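Local coordinates for argininosuccinate lyase (Chelativorans sp., PDB 6RXA), which probably cleaves C-N bonds to release fumarate, as in the arginine-forming cleavage of argininosuccinate, in the manner of the aspartase/fumarase superfamily, at residues R86-A94 and G104-L115; I193-A201 and R212-G220. The protein carries 2 engineered substitutions. All coordinates share one frame; numbering follows the deposited sequence.

From the N terminus, the chain runs through helices 20-31, 35-56 and 62-79 before helix 88-99, whose opening turns form one half of contact 1. Ten residues beyond Ala-94 the loop at 104-111 comes back across them and runs into the start of helix 112-147, closing contact 1. Strands 153-158 and 161-167 and helix 168-193 follow before contact 2 opens, where the loop leaving that helix meets the short helix 212-218. The two closures thus lie in series, neither nested nor crossed, their centres about 16 Å apart. They are joined through Asp-114, whose OD2 probably accepts a hydrogen bond from Gly-199 N and a weak one from Ala-201 N, tying helix 112-147 to the 193-201 loop.

Contact 1. Residues R86-A94 and G104-L115. With FMT (formic acid), chain B; FMT (formic acid), chain D; FMT (formic acid), chain C.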
loop_
_atom_site.group_PDB
_atom_site.type_symbol
_atom_site.label_atom_id
_atom_site.label_comp_id
_atom_site.label_asym_id
_atom_site.label_seq_id
_atom_site.Cartn_x
_atom_site.Cartn_y
_atom_site.Cartn_z
ATOM N N ARG A 86 1.845 -24.912 -21.486
ATOM C CA ARG A 86 2.805 -24.401 -20.507
ATOM C C ARG A 86 2.326 -24.491 -19.062
ATOM O O ARG A 86 3.069 -24.084 -18.166
ATOM C CB ARG A 86 3.221 -22.969 -20.854
ATOM C CG ARG A 86 3.964 -22.908 -22.169
ATOM C CD ARG A 86 4.267 -21.485 -22.608
ATOM N NE ARG A 86 4.752 -21.495 -23.978
ATOM C CZ ARG A 86 4.933 -20.416 -24.728
ATOM N NH1 ARG A 86 4.681 -19.212 -24.236
ATOM N NH2 ARG A 86 5.371 -20.558 -25.973
ATOM N N THR A 87 1.121 -25.008 -18.811
ATOM C CA THR A 87 0.663 -25.360 -17.472
ATOM C C THR A 87 0.621 -26.881 -17.349
ATOM O O THR A 87 0.654 -27.600 -18.352
ATOM C CB THR A 87 -0.698 -24.741 -17.149
ATOM O OG1 THR A 87 -1.672 -25.153 -18.106
ATOM C CG2 THR A 87 -0.597 -23.205 -17.152
ATOM N N TYR A 88 0.542 -27.368 -16.105
ATOM C CA TYR A 88 0.952 -28.743 -15.827
ATOM C C TYR A 88 0.023 -29.783 -16.465
ATOM O O TYR A 88 0.478 -30.662 -17.201
ATOM C CB TYR A 88 1.105 -29.015 -14.318
ATOM C CG TYR A 88 1.501 -30.450 -14.179
ATOM C CD1 TYR A 88 2.785 -30.854 -14.540
ATOM C CD2 TYR A 88 0.582 -31.420 -13.812
ATOM C CE1 TYR A 88 3.145 -32.175 -14.510
ATOM C CE2 TYR A 88 0.943 -32.760 -13.779
ATOM C CZ TYR A 88 2.230 -33.119 -14.123
ATOM O OH TYR A 88 2.619 -34.443 -14.109
ATOM N N LEU A 89 -1.264 -29.774 -16.124
ATOM C CA LEU A 89 -2.122 -30.846 -16.624
ATOM C C LEU A 89 -2.176 -30.865 -18.145
ATOM O O LEU A 89 -2.109 -31.960 -18.727
ATOM C CB LEU A 89 -3.509 -30.813 -15.974
ATOM C CG LEU A 89 -3.539 -31.293 -14.520
ATOM C CD1 LEU A 89 -4.928 -31.109 -13.918
ATOM C CD2 LEU A 89 -3.109 -32.758 -14.415
ATOM N N PRO A 90 -2.271 -29.725 -18.841
ATOM C CA PRO A 90 -2.153 -29.764 -20.309
ATOM C C PRO A 90 -0.847 -30.368 -20.799
ATOM O O PRO A 90 -0.833 -31.117 -21.789
ATOM C CB PRO A 90 -2.309 -28.289 -20.710
ATOM C CG PRO A 90 -3.205 -27.721 -19.627
ATOM C CD PRO A 90 -2.747 -28.417 -18.352
ATOM N N TYR A 91 0.261 -30.050 -20.128
ATOM C CA TYR A 91 1.557 -30.588 -20.518
ATOM C C TYR A 91 1.605 -32.096 -20.317
ATOM O O TYR A 91 2.067 -32.835 -21.196
ATOM C CB TYR A 91 2.636 -29.882 -19.693
ATOM C CG TYR A 91 4.038 -30.303 -20.017
ATOM C CD1 TYR A 91 4.582 -31.450 -19.461
ATOM C CD2 TYR A 91 4.821 -29.548 -20.871
ATOM C CE1 TYR A 91 5.875 -31.846 -19.756
ATOM C CE2 TYR A 91 6.121 -29.933 -21.172
ATOM C CZ TYR A 91 6.638 -31.084 -20.606
ATOM O OH TYR A 91 7.921 -31.481 -20.896
ATOM N N GLU A 92 1.126 -32.571 -19.166
ATOM C CA GLU A 92 1.121 -34.003 -18.912
ATOM C C GLU A 92 0.263 -34.729 -19.938
ATOM O O GLU A 92 0.611 -35.828 -20.379
ATOM C CB GLU A 92 0.617 -34.282 -17.494
ATOM C CG GLU A 92 0.909 -35.715 -17.045
ATOM C CD GLU A 92 0.077 -36.163 -15.853
ATOM O OE1 GLU A 92 -0.947 -36.843 -16.075
ATOM O OE2 GLU A 92 0.445 -35.851 -14.699
ATOM N N ALA A 93 -0.860 -34.124 -20.334
ATOM C CA ALA A 93 -1.737 -34.770 -21.306
ATOM C C ALA A 93 -1.084 -34.831 -22.679
ATOM O O ALA A 93 -1.211 -35.837 -23.391
ATOM C CB ALA A 93 -3.088 -34.060 -21.356
ATOM N N ALA A 94 -0.370 -33.773 -23.070
ATOM C CA ALA A 94 0.408 -33.825 -24.296
ATOM C C ALA A 94 1.494 -34.893 -24.210
ATOM O O ALA A 94 1.772 -35.581 -25.192
ATOM C CB ALA A 94 1.022 -32.456 -24.591
ATOM N N GLY A 104 1.982 -40.620 -17.165
ATOM C CA GLY A 104 1.372 -40.350 -15.874
ATOM C C GLY A 104 2.262 -40.678 -14.698
ATOM O O GLY A 104 2.074 -40.129 -13.603
ATOM N N LYS A 105 3.241 -41.552 -14.895
ATOM C CA LYS A 105 4.114 -41.931 -13.797
ATOM C C LYS A 105 5.064 -40.822 -13.397
ATOM O O LYS A 105 5.661 -40.905 -12.319
ATOM C CB LYS A 105 4.904 -43.193 -14.159
ATOM C CG LYS A 105 4.034 -44.434 -14.235
ATOM C CD LYS A 105 4.871 -45.708 -14.153
ATOM C CE LYS A 105 3.989 -46.943 -14.112
ATOM N NZ LYS A 105 4.795 -48.167 -13.852
ATOM N N MET A 106 5.249 -39.795 -14.235
ATOM C CA MET A 106 6.130 -38.716 -13.812
ATOM C C MET A 106 5.542 -37.922 -12.648
ATOM O O MET A 106 6.263 -37.138 -12.029
ATOM C CB MET A 106 6.499 -37.775 -14.970
ATOM C CG MET A 106 5.431 -36.770 -15.405
ATOM S SD MET A 106 6.208 -35.317 -16.175
ATOM C CE MET A 106 4.782 -34.570 -16.956
ATOM N N HIS A 107 4.262 -38.104 -12.340
ATOM C CA HIS A 107 3.639 -37.380 -11.238
ATOM C C HIS A 107 3.648 -38.171 -9.938
ATOM O O HIS A 107 3.139 -37.681 -8.928
ATOM C CB HIS A 107 2.205 -36.995 -11.596
ATOM C CG HIS A 107 1.757 -35.694 -10.994
ATOM N ND1 HIS A 107 2.503 -34.539 -11.079
ATOM C CD2 HIS A 107 0.638 -35.367 -10.307
ATOM C CE1 HIS A 107 1.863 -33.556 -10.470
ATOM N NE2 HIS A 107 0.725 -34.029 -10.003
ATOM N N ILE A 108 4.215 -39.381 -9.931
ATOM C CA ILE A 108 4.271 -40.160 -8.699
ATOM C C ILE A 108 4.985 -39.368 -7.612
ATOM O O ILE A 108 6.098 -38.860 -7.808
ATOM C CB ILE A 108 4.945 -41.517 -8.960
ATOM C CG1 ILE A 108 4.010 -42.423 -9.764
ATOM C CG2 ILE A 108 5.333 -42.162 -7.637
ATOM C CD1 ILE A 108 4.692 -43.688 -10.305
ATOM N N GLY A 109 4.350 -39.267 -6.448
ATOM C CA GLY A 109 4.953 -38.598 -5.312
ATOM C C GLY A 109 5.009 -37.087 -5.387
ATOM O O GLY A 109 5.722 -36.471 -4.597
ATOM N N ARG A 110 4.250 -36.465 -6.288
ATOM C CA ARG A 110 4.362 -35.040 -6.573
ATOM C C ARG A 110 2.973 -34.447 -6.748
ATOM O O ARG A 110 1.977 -35.160 -6.881
ATOM C CB ARG A 110 5.200 -34.841 -7.852
ATOM C CG ARG A 110 5.595 -33.434 -8.173
ATOM C CD ARG A 110 6.492 -33.421 -9.402
ATOM N NE ARG A 110 5.820 -33.866 -10.617
ATOM C CZ ARG A 110 6.311 -33.647 -11.833
ATOM N NH1 ARG A 110 7.449 -32.984 -11.960
ATOM N NH2 ARG A 110 5.662 -34.054 -12.912
ATOM N N SER A 111 2.916 -33.117 -6.735
ATOM C CA SER A 111 1.684 -32.373 -6.926
ATOM C C SER A 111 1.980 -31.166 -7.795
ATOM O O SER A 111 3.129 -30.735 -7.920
ATOM C CB SER A 111 1.156 -31.917 -5.552
ATOM O OG SER A 111 0.093 -30.979 -5.612
ATOM N N ARG A 112 0.926 -30.570 -8.352
ATOM C CA ARG A 112 1.106 -29.226 -8.889
ATOM C C ARG A 112 1.550 -28.238 -7.808
ATOM O O ARG A 112 2.180 -27.221 -8.130
ATOM C CB ARG A 112 -0.171 -28.723 -9.569
ATOM C CG ARG A 112 -0.436 -29.383 -10.928
ATOM C CD ARG A 112 -1.689 -28.818 -11.604
ATOM N NE ARG A 112 -2.892 -29.035 -10.796
ATOM C CZ ARG A 112 -4.115 -28.636 -11.134
ATOM N NH1 ARG A 112 -4.317 -27.990 -12.267
ATOM N NH2 ARG A 112 -5.137 -28.877 -10.327
ATOM N N ASN A 113 1.258 -28.516 -6.530
ATOM C CA ASN A 113 1.527 -27.544 -5.477
ATOM C C ASN A 113 3.018 -27.398 -5.204
ATOM O O ASN A 113 3.522 -26.271 -5.107
ATOM C CB ASN A 113 0.778 -27.912 -4.192
ATOM C CG ASN A 113 -0.729 -27.897 -4.370
ATOM O OD1 ASN A 113 -1.254 -27.349 -5.344
ATOM N ND2 ASN A 113 -1.437 -28.508 -3.429
ATOM N N ASP A 114 3.741 -28.519 -5.032
ATOM C CA ASP A 114 5.185 -28.404 -4.812
ATOM C C ASP A 114 5.924 -28.059 -6.100
ATOM O O ASP A 114 6.900 -27.299 -6.062
ATOM C CB ASP A 114 5.765 -29.584 -4.025
ATOM C CG ASP A 114 5.657 -30.922 -4.711
ATOM O OD1 ASP A 114 4.799 -31.126 -5.593
ATOM O OD2 ASP A 114 6.442 -31.818 -4.293
ATOM N N LEU A 115 5.438 -28.553 -7.241
ATOM C CA LEU A 115 5.981 -28.151 -8.535
ATOM C C LEU A 115 5.911 -26.638 -8.710
ATOM O O LEU A 115 6.902 -25.994 -9.086
ATOM C CB LEU A 115 5.201 -28.843 -9.661
ATOM C CG LEU A 115 5.439 -28.316 -11.081
ATOM C CD1 LEU A 115 6.852 -28.637 -11.546
ATOM C CD2 LEU A 115 4.421 -28.906 -12.052
HETATM C C FMT B . -2.735 -30.130 -6.834
HETATM O O1 FMT B . -2.723 -31.068 -6.050
HETATM O O2 FMT B . -3.672 -29.978 -7.611
HETATM C C FMT D . -7.471 -26.124 -12.474
HETATM O O1 FMT D . -7.060 -27.268 -12.265
HETATM O O2 FMT D . -6.705 -25.170 -12.632
HETATM C C FMT C . -4.982 -28.957 -4.307
HETATM O O1 FMT C . -6.114 -29.447 -4.166
HETATM O O2 FMT C . -4.304 -28.530 -3.355
HETATM O O HOH W 1 -2.694 -27.471 -14.713
#
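Tyr-88 reaches into the loop 104-111 with CG anti to the backbone N (chi1 179°), and its ring can be followed outward. Tyr-88 CB lies 3.7 Å from Arg-112 CG, whose methylene chain continues along Tyr-88 CD2, while Tyr-88 CD1 meets Leu-115 CD2 at 3.6 Å. Farther out, Tyr-88 CE1 touches the methyl of Met-106, and CE2 sits over one face of the His-107 ring; the two planes are only 22° apart but slid so that they barely overlap. At the tip, Tyr-88 OH donates to the anti lone pair of Glu-92 OE2 (2.7 Å) and receives a weak bond from Arg-110 NH2 (3.3 Å), Arg-110 NH1 being hydrogen-bonded to His-47 ND1. The loop ends in a capping box: Ser-111 OG accepts from Asn-113 N at 2.9 Å and Asp-114 OD1 from Ser-111 N. This helix start carries Ser-111, Arg-112 and Asn-113, which bind fumarate and succinate in this enzyme. Here they hold formates, probably from the crystallisation liquor, Arg-112 NH1 giving a bond of 2.8 Å to O1 of the chain D formate, while Leu-89 CD1 lies over one guanidinium face. His-107 NE2 is bonded to Ser-281 of the third subunit, and Glu-92 OE1 forms a salt bridge with Arg-383 of the second.

Contact 2. Residues I193-A201 and R212-G220; sequences INLCPLGAA and RDRTSALLG
A bend at chi3 (57°) in the otherwise extended chain of Arg-212 turns its guanidinium back onto the 197-200 turn, and Leu-198, its CG anti to the carbonyl carbon (chi1 -72°), sends CD1 the other way toward the helix. Arg-212 NE gives a fairly straight bond of 2.8 Å to Leu-198 O, which lies at the guanidinium edge; Arg-212 NH2 adds a weak one to Leu-198 O at 3.2 Å. Water 3 donates to the same oxygen and to Arg-212 O, so three donors grip one buried carbonyl. Gly-199 CA passes 3.6 Å from Arg-212 NE, leaving no room for a CB. The other guanidinium bonds go to Val-225 O and Val-226 O, and to Lys-446 O of the second subunit. A leucine in place of Arg-212 would probably cost Leu-198 O two of these three donors and leave those other carbonyls without this mate. Leu-198 CD1 presses tightly on Leu-219 CD1 at 3.5 Å, the side chains crossing at about a right angle, and Cys-196 CB packs against Ser-216 OG at 3.4 Å. At the far end, water 2 links Asn-194 ND2 to Gly-220 O, while Asn-194 OD1 accepts from Arg-125 NH1. Gly-220, with positive phi, is the C-prime residue of a Schellman motif that ends helix 212-218, while across from the helix start Pro-197 to Ala-200 form a type II beta turn.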
loop_
_atom_site.group_PDB
_atom_site.type_symbol
_atom_site.label_atom_id
_atom_site.label_comp_id
_atom_site.label_asym_id
_atom_site.label_seq_id
_atom_site.Cartn_x
_atom_site.Cartn_y
_atom_site.Cartn_z
ATOM N N ILE A 193 15.346 -17.998 -0.793
ATOM C CA ILE A 193 14.761 -18.409 -2.070
ATOM C C ILE A 193 15.325 -19.753 -2.502
ATOM O O ILE A 193 14.603 -20.601 -3.034
ATOM C CB ILE A 193 15.000 -17.332 -3.145
ATOM C CG1 ILE A 193 14.095 -16.127 -2.904
ATOM C CG2 ILE A 193 14.744 -17.890 -4.546
ATOM C CD1 ILE A 193 14.235 -15.017 -3.889
ATOM N N ASN A 194 16.616 -19.969 -2.274
ATOM C CA ASN A 194 17.312 -21.131 -2.823
ATOM C C ASN A 194 17.205 -22.354 -1.916
ATOM O O ASN A 194 18.195 -23.010 -1.582
ATOM C CB ASN A 194 18.764 -20.793 -3.118
ATOM C CG ASN A 194 19.388 -21.796 -4.058
ATOM O OD1 ASN A 194 18.676 -22.455 -4.814
ATOM N ND2 ASN A 194 20.705 -21.918 -4.022
ATOM N N LEU A 195 15.971 -22.675 -1.554
ATOM C CA LEU A 195 15.609 -23.854 -0.777
ATOM C C LEU A 195 14.535 -24.613 -1.541
ATOM O O LEU A 195 13.615 -24.008 -2.091
ATOM C CB LEU A 195 15.056 -23.427 0.588
ATOM C CG LEU A 195 16.017 -22.665 1.491
ATOM C CD1 LEU A 195 15.280 -22.165 2.722
ATOM C CD2 LEU A 195 17.170 -23.554 1.895
ATOM N N CYS A 196 14.660 -25.942 -1.586
ATOM C CA CYS A 196 13.809 -26.755 -2.445
ATOM C C CYS A 196 12.593 -27.292 -1.690
ATOM O O CYS A 196 12.776 -28.006 -0.687
ATOM C CB CYS A 196 14.606 -27.921 -2.994
ATOM S SG CYS A 196 13.692 -28.826 -4.245
ATOM N N PRO A 197 11.375 -27.022 -2.140
ATOM C CA PRO A 197 10.175 -27.579 -1.486
ATOM C C PRO A 197 9.691 -28.889 -2.086
ATOM O O PRO A 197 8.706 -29.449 -1.597
ATOM C CB PRO A 197 9.133 -26.481 -1.722
ATOM C CG PRO A 197 9.487 -25.977 -3.106
ATOM C CD PRO A 197 11.012 -26.025 -3.171
ATOM N N LEU A 198 10.345 -29.398 -3.124
ATOM C CA LEU A 198 9.899 -30.634 -3.747
ATOM C C LEU A 198 9.978 -31.794 -2.765
ATOM O O LEU A 198 10.928 -31.919 -1.988
ATOM C CB LEU A 198 10.743 -30.914 -4.985
ATOM C CG LEU A 198 10.400 -29.936 -6.106
ATOM C CD1 LEU A 198 11.479 -29.955 -7.166
ATOM C CD2 LEU A 198 9.031 -30.246 -6.721
ATOM N N GLY A 199 8.963 -32.651 -2.812
ATOM C CA GLY A 199 8.779 -33.710 -1.841
ATOM C C GLY A 199 7.660 -33.419 -0.873
ATOM O O GLY A 199 7.174 -34.345 -0.201
ATOM N N ALA A 200 7.232 -32.160 -0.782
ATOM C CA ALA A 200 6.036 -31.829 -0.022
ATOM C C ALA A 200 4.777 -32.356 -0.694
ATOM O O ALA A 200 3.743 -32.514 -0.031
ATOM C CB ALA A 200 5.927 -30.312 0.126
ATOM N N ALA A 201 4.840 -32.632 -1.992
ATOM C CA ALA A 201 3.685 -33.111 -2.760
ATOM C C ALA A 201 2.522 -32.139 -2.547
ATOM O O ALA A 201 2.700 -30.932 -2.752
ATOM C CB ALA A 201 3.411 -34.579 -2.469
ATOM N N ARG A 212 14.564 -36.447 -1.199
ATOM C CA ARG A 212 14.358 -35.021 -1.418
ATOM C C ARG A 212 15.671 -34.284 -1.624
ATOM O O ARG A 212 15.711 -33.284 -2.354
ATOM C CB ARG A 212 13.596 -34.441 -0.231
ATOM C CG ARG A 212 12.196 -35.019 -0.040
ATOM C CD ARG A 212 11.403 -34.210 1.001
ATOM N NE ARG A 212 11.329 -32.813 0.602
ATOM C CZ ARG A 212 11.173 -31.785 1.433
ATOM N NH1 ARG A 212 11.042 -31.976 2.747
ATOM N NH2 ARG A 212 11.152 -30.555 0.938
ATOM N N ASP A 213 16.750 -34.762 -1.008
ATOM C CA ASP A 213 18.047 -34.124 -1.180
ATOM C C ASP A 213 18.570 -34.282 -2.605
ATOM O O ASP A 213 19.255 -33.386 -3.110
ATOM C CB ASP A 213 19.048 -34.709 -0.182
ATOM C CG ASP A 213 18.755 -34.304 1.252
ATOM O OD1 ASP A 213 18.376 -33.140 1.474
ATOM O OD2 ASP A 213 18.914 -35.150 2.155
ATOM N N ARG A 214 18.271 -35.399 -3.270
ATOM C CA ARG A 214 18.755 -35.583 -4.637
ATOM C C ARG A 214 18.055 -34.627 -5.596
ATOM O O ARG A 214 18.700 -33.990 -6.440
ATOM C CB ARG A 214 18.551 -37.032 -5.084
ATOM C CG ARG A 214 18.774 -37.288 -6.591
ATOM C CD ARG A 214 20.239 -37.176 -7.037
ATOM N NE ARG A 214 21.131 -37.853 -6.106
ATOM C CZ ARG A 214 22.181 -37.287 -5.519
ATOM N NH1 ARG A 214 22.910 -37.995 -4.671
ATOM N NH2 ARG A 214 22.522 -36.032 -5.799
ATOM N N THR A 215 16.724 -34.541 -5.516
ATOM C CA THR A 215 16.010 -33.642 -6.413
ATOM C C THR A 215 16.504 -32.218 -6.219
ATOM O O THR A 215 16.715 -31.479 -7.190
ATOM C CB THR A 215 14.510 -33.722 -6.126
ATOM O OG1 THR A 215 14.146 -35.087 -5.868
ATOM C CG2 THR A 215 13.720 -33.215 -7.308
ATOM N N SER A 216 16.702 -31.831 -4.958
ATOM C CA SER A 216 17.199 -30.504 -4.615
ATOM C C SER A 216 18.564 -30.250 -5.239
ATOM O O SER A 216 18.780 -29.219 -5.879
ATOM C CB SER A 216 17.264 -30.396 -3.091
ATOM O OG SER A 216 17.759 -29.144 -2.673
ATOM N N ALA A 217 19.485 -31.203 -5.101
ATOM C CA ALA A 217 20.824 -31.039 -5.657
ATOM C C ALA A 217 20.792 -30.953 -7.176
ATOM O O ALA A 217 21.512 -30.145 -7.777
ATOM C CB ALA A 217 21.694 -32.209 -5.199
ATOM N N LEU A 218 19.979 -31.794 -7.820
ATOM C CA LEU A 218 19.900 -31.782 -9.274
ATOM C C LEU A 218 19.407 -30.445 -9.810
ATOM O O LEU A 218 19.716 -30.087 -10.959
ATOM C CB LEU A 218 18.972 -32.911 -9.725
ATOM C CG LEU A 218 19.569 -34.321 -9.667
ATOM C CD1 LEU A 218 18.459 -35.351 -9.831
ATOM C CD2 LEU A 218 20.637 -34.474 -10.742
ATOM N N LEU A 219 18.634 -29.704 -9.010
ATOM C CA LEU A 219 18.060 -28.427 -9.406
ATOM C C LEU A 219 18.824 -27.243 -8.833
ATOM O O LEU A 219 18.348 -26.110 -8.923
ATOM C CB LEU A 219 16.586 -28.358 -9.007
ATOM C CG LEU A 219 15.701 -29.374 -9.736
ATOM C CD1 LEU A 219 14.366 -29.489 -9.040
ATOM C CD2 LEU A 219 15.495 -28.990 -11.194
ATOM N N GLY A 220 19.996 -27.477 -8.247
ATOM C CA GLY A 220 20.837 -26.382 -7.791
ATOM C C GLY A 220 20.462 -25.734 -6.480
ATOM O O GLY A 220 21.061 -24.710 -6.124
HETATM O O HOH W 2 23.249 -23.321 -5.545
HETATM O O HOH W 3 13.404 -32.005 -3.173
#